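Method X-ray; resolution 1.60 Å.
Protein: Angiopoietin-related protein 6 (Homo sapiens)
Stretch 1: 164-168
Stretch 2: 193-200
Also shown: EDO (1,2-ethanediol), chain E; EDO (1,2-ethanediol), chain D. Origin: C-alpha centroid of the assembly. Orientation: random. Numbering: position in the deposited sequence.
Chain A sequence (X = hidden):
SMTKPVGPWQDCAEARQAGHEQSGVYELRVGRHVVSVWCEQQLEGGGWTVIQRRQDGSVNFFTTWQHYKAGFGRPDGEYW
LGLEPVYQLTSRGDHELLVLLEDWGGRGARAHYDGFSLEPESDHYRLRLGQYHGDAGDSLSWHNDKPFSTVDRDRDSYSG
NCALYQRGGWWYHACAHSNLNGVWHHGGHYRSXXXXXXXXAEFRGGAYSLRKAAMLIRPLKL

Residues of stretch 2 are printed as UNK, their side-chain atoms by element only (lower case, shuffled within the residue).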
# COMPACT_ATOMS: atom_id res chain seq x y z
N LEU A 164 -4.70 10.53 -14.73
CA LEU A 164 -5.90 11.25 -15.11
C LEU A 164 -7.06 10.30 -15.34
O LEU A 164 -8.21 10.61 -15.01
CB LEU A 164 -5.63 12.06 -16.39
CG LEU A 164 -6.76 12.89 -16.99
CD1 LEU A 164 -7.14 14.02 -16.06
CD2 LEU A 164 -6.32 13.44 -18.35
N TYR A 165 -6.78 9.14 -15.93
CA TYR A 165 -7.85 8.20 -16.24
C TYR A 165 -8.07 7.19 -15.13
O TYR A 165 -9.22 6.79 -14.91
CB TYR A 165 -7.53 7.45 -17.53
CG TYR A 165 -7.27 8.36 -18.72
CD1 TYR A 165 -8.27 9.15 -19.25
CD2 TYR A 165 -6.01 8.42 -19.29
CE1 TYR A 165 -8.02 9.99 -20.34
CE2 TYR A 165 -5.75 9.25 -20.37
CZ TYR A 165 -6.76 10.03 -20.89
OH TYR A 165 -6.49 10.85 -21.96
N GLN A 166 -7.02 6.73 -14.45
CA GLN A 166 -7.19 5.69 -13.44
C GLN A 166 -7.25 6.24 -12.02
O GLN A 166 -7.60 5.49 -11.11
CB GLN A 166 -6.08 4.66 -13.56
CG GLN A 166 -6.13 3.96 -14.90
CD GLN A 166 -5.38 2.67 -14.88
OE1 GLN A 166 -5.97 1.59 -14.94
NE2 GLN A 166 -4.07 2.76 -14.81
N ARG A 167 -6.95 7.53 -11.83
CA ARG A 167 -7.34 8.37 -10.70
C ARG A 167 -6.54 8.14 -9.43
O ARG A 167 -6.90 8.68 -8.40
CB ARG A 167 -8.83 8.22 -10.37
CG ARG A 167 -9.77 8.24 -11.56
CD ARG A 167 -9.68 9.52 -12.36
NE ARG A 167 -10.13 10.66 -11.59
CZ ARG A 167 -10.24 11.90 -12.06
NH1 ARG A 167 -9.92 12.18 -13.32
NH2 ARG A 167 -10.66 12.87 -11.25
N GLY A 168 -5.44 7.38 -9.47
CA GLY A 168 -4.60 7.20 -8.31
C GLY A 168 -3.29 7.95 -8.45
O GLY A 168 -2.94 8.51 -9.48
N UNK A 193 -16.06 5.23 -18.05
CA UNK A 193 -15.42 5.09 -19.33
C UNK A 193 -14.05 4.44 -19.21
O UNK A 193 -13.51 3.97 -20.22
c UNK A 193 -15.31 6.47 -19.97
n UNK A 193 -13.93 7.90 -23.01
c UNK A 193 -14.68 7.86 -21.78
c UNK A 193 -13.68 9.02 -23.67
n UNK A 193 -12.98 8.99 -24.80
n UNK A 193 -14.12 10.18 -23.19
c UNK A 193 -14.93 6.46 -21.39
N UNK A 194 -13.50 4.36 -18.00
CA UNK A 194 -12.16 3.85 -17.82
C UNK A 194 -12.13 2.81 -16.71
O UNK A 194 -12.93 2.86 -15.77
c UNK A 194 -11.61 8.31 -19.27
c UNK A 194 -11.64 7.33 -18.29
c UNK A 194 -11.13 6.07 -18.54
c UNK A 194 -10.55 6.78 -20.76
o UNK A 194 -11.00 8.97 -21.49
c UNK A 194 -10.59 5.81 -19.80
c UNK A 194 -11.06 8.02 -20.50
c UNK A 194 -11.17 4.97 -17.49
N UNK A 195 -11.18 1.89 -16.84
CA UNK A 195 -10.84 0.97 -15.76
C UNK A 195 -10.13 1.77 -14.69
O UNK A 195 -8.91 1.93 -14.73
c UNK A 195 -9.90 -2.27 -17.66
o UNK A 195 -8.71 -2.41 -17.42
c UNK A 195 -10.63 -0.97 -17.35
n UNK A 195 -10.63 -3.23 -18.19
c UNK A 195 -9.97 -0.18 -16.26
N UNK A 196 -10.89 2.32 -13.74
CA UNK A 196 -10.34 3.25 -12.77
C UNK A 196 -10.56 2.76 -11.35
O UNK A 196 -10.22 3.48 -10.41
o UNK A 196 -13.01 3.74 -12.12
c UNK A 196 -12.45 4.68 -12.72
o UNK A 196 -13.08 5.66 -13.16
c UNK A 196 -10.95 4.64 -12.95
N UNK A 197 -11.02 1.52 -11.18
CA UNK A 197 -11.34 1.01 -9.87
C UNK A 197 -10.13 0.49 -9.12
O UNK A 197 -9.01 0.44 -9.62
N UNK A 198 -10.39 0.05 -7.90
CA UNK A 198 -9.37 -0.54 -7.05
C UNK A 198 -9.17 -1.98 -7.50
O UNK A 198 -9.86 -2.89 -7.03
c UNK A 198 -8.76 -1.19 -4.73
c UNK A 198 -10.01 0.95 -5.09
c UNK A 198 -9.78 -0.49 -5.57
N UNK A 199 -8.25 -2.20 -8.45
CA UNK A 199 -8.18 -3.48 -9.13
C UNK A 199 -6.81 -4.14 -9.08
O UNK A 199 -5.78 -3.53 -8.80
o UNK A 199 -5.37 -1.01 -14.68
c UNK A 199 -8.05 -1.48 -12.18
c UNK A 199 -8.65 -3.36 -10.59
c UNK A 199 -5.80 -2.80 -13.15
c UNK A 199 -7.73 -2.71 -11.63
c UNK A 199 -6.14 -1.56 -13.66
c UNK A 199 -7.26 -0.90 -13.19
c UNK A 199 -6.61 -3.38 -12.14
N UNK A 200 -6.86 -5.44 -9.31
CA UNK A 200 -5.71 -6.34 -9.32
C UNK A 200 -5.97 -7.28 -10.49
O UNK A 200 -6.94 -8.04 -10.49
c UNK A 200 -2.17 -8.26 -7.08
n UNK A 200 -2.75 -9.38 -7.59
c UNK A 200 -5.60 -7.08 -8.00
c UNK A 200 -4.03 -9.09 -7.97
c UNK A 200 -2.77 -5.94 -6.71
c UNK A 200 -0.89 -8.06 -6.57
c UNK A 200 -1.49 -5.74 -6.20
c UNK A 200 -0.56 -6.80 -6.14
c UNK A 200 -4.31 -7.78 -7.74
c UNK A 200 -3.12 -7.21 -7.16
C1 EDO E . -4.96 -5.76 -16.95
O1 EDO E . -4.13 -5.19 -17.97
C2 EDO E . -5.98 -4.71 -16.55
O2 EDO E . -6.89 -4.51 -17.64
C1 EDO D . -3.85 11.65 -8.38
O1 EDO D . -2.92 11.34 -9.42
C2 EDO D . -4.25 13.13 -8.49
O2 EDO D . -3.07 13.93 -8.30
O HOH W 1 -11.95 7.67 -14.59

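Position 193 carries seven side-chain atoms: three carbons, a nitrogen, then a carbon bearing two more nitrogens. That is a guanidinium on a long, extended chain. It makes no contact with stretch 1. The residue is Arg193.

Position 194 has one carbon followed by a six-carbon ring bearing one oxygen. Its CB points toward stretch 1, and the ring packs against Tyr165. A phenol ring identifies Tyr194. Its CZ lies 3.3 Å from Tyr165 CD1, which sits over one face of the Tyr194 ring. The ring planes meet obliquely, at 50°, with centroids 4.6 Å apart. Tyr165 CB also lies over that ring, 4.1 Å from its centroid, in a CH-pi contact.

Position 195 has three carbons in a row, the third carrying one oxygen and one nitrogen. This is an amide. The side chain is exposed and makes no close contact with stretch 1. The residue is Gln195. Its OE1 accepts a hydrogen bond from O2 of the chain E ethanediol at 2.8 Å, a molecule probably left from crystallisation.

Position 196 has two carbons, the second carrying two oxygens. Its CB lies 3.4 Å from Tyr165 O and 4.0 Å from Arg167 CG. A short carboxylate means Asp196. Water 1 donates to Asp196 OD2 at 2.7 Å and to Tyr165 O at 2.9 Å, so it bridges the two stretches.

Position 197 has no side-chain atoms and does not touch stretch 1. It is Gly197.

Position 198 has one carbon carrying two others. Its CA-to-CB bond points away from stretch 1, and the branched, all-carbon side chain does not touch it. It is Val198.

Position 199 has one carbon and a six-carbon ring bearing one oxygen. CB points sideways, but the end of the side chain comes nearer stretch 1. The residue is Tyr199. Its OH lies 2.7 Å from the atom modelled as Gln166 OE1, but that amide is probably turned over in the model.

Position 200 has one carbon leading to fused five- and six-membered rings holding eight carbons and one nitrogen. It is buried but far from stretch 1. This indole is Trp200.

The contact is small, burying 324 Å² in total. It centres on the end of the helix, where the CA atoms of Gln166 and Asp196 approach to 4.0 Å. Tyrosine packing and the water bridge join the stretches. Within stretch 1, Arg167 leaves the helix with positive phi, and its NH1 donates to Leu164 O at 2.9 Å.

Stretch 2 (193-200) RYQDGVYW
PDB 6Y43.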